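Local coordinates for ABC-type branched-chain amino acid transport systems periplasmic component-like protein (Thermomonospora curvata, PDB 4N03) that probably binds a fatty acid outside the membrane as the substrate-binding component of an ABC transporter of the leucine-binding protein family, at residues 21-26 against 330-335. Residues are numbered along the deposited sequence; the frame is centred on the assembly and turned at random.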
ATOM      1  N   ASP A  21     -31.552  12.522  14.239  1.00 16.56           N
ATOM      2  CA  ASP A  21     -31.597  11.168  14.705  1.00 16.27           C
ATOM      3  C   ASP A  21     -30.828  10.978  16.027  1.00 16.10           C
ATOM      4  O   ASP A  21     -30.652   9.849  16.455  1.00 17.54           O
ATOM      5  CB  ASP A  21     -31.082  10.206  13.614  1.00 15.22           C
ATOM      6  CG  ASP A  21     -29.672  10.499  13.194  1.00 14.59           C
ATOM      7  OD1 ASP A  21     -29.043  11.507  13.637  1.00 15.70           O
ATOM      8  OD2 ASP A  21     -29.184   9.681  12.382  1.00 15.11           O
ATOM      9  N   GLY A  22     -30.374  12.074  16.639  1.00 15.22           N
ATOM     10  CA  GLY A  22     -29.577  12.003  17.881  1.00 15.30           C
ATOM     11  C   GLY A  22     -28.098  11.630  17.717  1.00 14.30           C
ATOM     12  O   GLY A  22     -27.387  11.437  18.720  1.00 16.44           O
ATOM     13  N   VAL A  23     -27.620  11.575  16.493  1.00 14.38           N
ATOM     14  CA  VAL A  23     -26.245  11.212  16.229  1.00 13.87           C
ATOM     15  C   VAL A  23     -25.383  12.462  16.238  1.00 13.08           C
ATOM     16  O   VAL A  23     -25.638  13.432  15.551  1.00 14.64           O
ATOM     17  CB  VAL A  23     -26.133  10.444  14.891  1.00 13.51           C
ATOM     18  CG1 VAL A  23     -24.676  10.223  14.528  1.00 14.77           C
ATOM     19  CG2 VAL A  23     -26.944   9.162  14.937  1.00 15.02           C
ATOM     20  N   LYS A  24     -24.314  12.418  17.045  1.00 13.37           N
ATOM     21  CA  LYS A  24     -23.358  13.509  17.072  0.60 13.57           C
ATOM     22  C   LYS A  24     -22.602  13.593  15.744  1.00 13.02           C
ATOM     23  O   LYS A  24     -22.234  12.586  15.170  1.00 14.33           O
ATOM     24  CB  LYS A  24     -22.366  13.335  18.227  0.60 14.97           C
ATOM     25  CG  LYS A  24     -22.966  13.427  19.620  0.60 18.41           C
ATOM     26  CD  LYS A  24     -21.951  13.003  20.679  0.60 23.29           C
ATOM     27  CE  LYS A  24     -22.527  12.959  22.079  0.60 27.74           C
ATOM     28  NZ  LYS A  24     -21.694  12.043  22.902  0.60 33.17           N
ATOM     29  N   GLN A  25     -22.437  14.817  15.253  1.00 13.58           N
ATOM     30  CA  GLN A  25     -21.880  15.050  13.930  1.00 12.96           C
ATOM     31  C   GLN A  25     -20.572  15.848  14.019  1.00 14.86           C
ATOM     32  O   GLN A  25     -20.593  17.011  14.332  1.00 16.05           O
ATOM     33  CB  GLN A  25     -22.907  15.786  13.065  1.00 14.58           C
ATOM     34  CG  GLN A  25     -24.237  15.026  12.919  1.00 14.85           C
ATOM     35  CD  GLN A  25     -25.333  15.726  12.118  1.00 15.15           C
ATOM     36  OE1 GLN A  25     -26.242  15.038  11.674  1.00 18.06           O
ATOM     37  NE2 GLN A  25     -25.304  17.006  11.970  1.00 17.49           N
ATOM     38  N   GLY A  26     -19.471  15.220  13.628  1.00 14.23           N
ATOM     39  CA  GLY A  26     -18.194  15.913  13.573  1.00 14.74           C
ATOM     40  C   GLY A  26     -18.009  16.643  12.277  1.00 14.02           C
ATOM     41  O   GLY A  26     -18.945  16.781  11.460  1.00 13.77           O
ATOM     42  N   ALA A 330     -23.886   3.443  15.364  1.00 17.31           N
ATOM     43  CA  ALA A 330     -24.661   2.692  16.344  1.00 20.29           C
ATOM     44  C   ALA A 330     -24.439   3.269  17.735  1.00 18.02           C
ATOM     45  O   ALA A 330     -25.319   3.182  18.557  1.00 20.41           O
ATOM     46  CB  ALA A 330     -24.278   1.229  16.312  1.00 21.57           C
ATOM     47  N   ASN A 331     -23.274   3.868  18.000  1.00 16.11           N
ATOM     48  CA  ASN A 331     -23.018   4.593  19.254  1.00 15.26           C
ATOM     49  C   ASN A 331     -23.503   6.045  19.219  1.00 13.72           C
ATOM     50  O   ASN A 331     -23.192   6.838  20.116  1.00 17.28           O
ATOM     51  CB  ASN A 331     -21.527   4.575  19.538  1.00 16.17           C
ATOM     52  CG  ASN A 331     -21.047   3.231  19.990  1.00 21.37           C
ATOM     53  OD1 ASN A 331     -21.794   2.478  20.663  1.00 24.74           O
ATOM     54  ND2 ASN A 331     -19.782   2.913  19.673  1.00 21.43           N
ATOM     55  N   LYS A 332     -24.228   6.398  18.157  1.00 14.72           N
ATOM     56  CA  LYS A 332     -24.721   7.749  17.975  0.70 16.01           C
ATOM     57  C   LYS A 332     -23.629   8.806  18.025  1.00 14.28           C
ATOM     58  O   LYS A 332     -23.814   9.914  18.548  1.00 16.37           O
ATOM     59  CB  LYS A 332     -25.862   8.028  18.939  0.70 19.79           C
ATOM     60  CG  LYS A 332     -27.056   7.135  18.665  0.70 25.28           C
ATOM     61  CD  LYS A 332     -28.339   7.810  19.091  0.70 30.33           C
ATOM     62  CE  LYS A 332     -29.515   6.904  18.819  0.70 30.52           C
ATOM     63  NZ  LYS A 332     -29.819   6.760  17.370  0.70 30.20           N
ATOM     64  N   ASP A 333     -22.504   8.465  17.397  1.00 14.12           N
ATOM     65  CA  ASP A 333     -21.288   9.268  17.562  1.00 13.27           C
ATOM     66  C   ASP A 333     -20.427   9.315  16.330  1.00 13.24           C
ATOM     67  O   ASP A 333     -19.369   8.671  16.259  1.00 14.26           O
ATOM     68  CB  ASP A 333     -20.513   8.747  18.783  1.00 13.43           C
ATOM     69  CG  ASP A 333     -19.403   9.656  19.238  1.00 15.13           C
ATOM     70  OD1 ASP A 333     -19.308  10.815  18.792  1.00 17.34           O
ATOM     71  OD2 ASP A 333     -18.623   9.203  20.093  1.00 16.95           O
ATOM     72  N   LEU A 334     -20.873  10.078  15.328  1.00 12.60           N
ATOM     73  CA  LEU A 334     -20.096  10.312  14.112  1.00 11.99           C
ATOM     74  C   LEU A 334     -19.193  11.532  14.262  1.00 12.89           C
ATOM     75  O   LEU A 334     -19.167  12.434  13.446  1.00 14.64           O
ATOM     76  CB  LEU A 334     -21.014  10.430  12.881  1.00 12.85           C
ATOM     77  CG  LEU A 334     -21.750   9.173  12.422  1.00 14.56           C
ATOM     78  CD1 LEU A 334     -22.722   9.504  11.292  1.00 15.99           C
ATOM     79  CD2 LEU A 334     -20.752   8.161  11.924  1.00 18.22           C
ATOM     80  N   THR A 335     -18.390  11.494  15.309  1.00 13.78           N
ATOM     81  CA  THR A 335     -17.316  12.443  15.585  1.00 13.02           C
ATOM     82  C   THR A 335     -16.020  11.744  15.326  1.00 11.23           C
ATOM     83  O   THR A 335     -15.947  10.537  15.158  1.00 12.26           O
ATOM     84  CB  THR A 335     -17.387  12.939  17.017  1.00 14.47           C
ATOM     85  OG1 THR A 335     -17.132  11.837  17.903  1.00 14.98           O
ATOM     86  CG2 THR A 335     -18.724  13.587  17.313  1.00 16.07           C
TER
HETATM   87  O   HOH W   1     -20.520   9.540  22.615  1.00 45.18           O
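Lys24 and Gln25 pair with Asp333 and Leu334 as a two-stranded parallel sheet that joins the N-terminal segment of a periplasmic-binding-protein fold to the turn after helix 309-330, which ends in a Schellman motif. Lys24 N donates to Lys332 O at 3.0 Å; Leu334 N returns a weak bond to Lys24 O, and Gly26 N reaches Leu334 O at 2.8 Å. The Lys332 side chain runs past Gly22 O, CB at 3.7 Å, and bends at chi4 (-71°), where NZ makes a weak 3.3 Å bond to Asp21 O. Beside the Gln25-Leu334 pair, Val23, just before the strand, holds CG1 anti to its backbone N (chi1 173°), and this methyl meets CG and CD1 of Leu334, both at 3.8 Å; Val23 also touches Cys71, and both side chains touch Arg73. Arg73 also forms a salt bridge with Asp21 and a hydrogen bond with Gln25. On the face of Lys24 and Asp333, the lysine side chain, extended beyond CG, crosses that of Asp333 obliquely, CD lying 3.9 Å from OD1. The charges do not touch: a water accepts from Lys24 NZ and donates weakly to Asp333 OD2. Asp333 OD1 is met from above the carboxylate plane by Thr335 OG1 at 2.6 Å, and that same hydroxyl caps the following helix at Gly338 N.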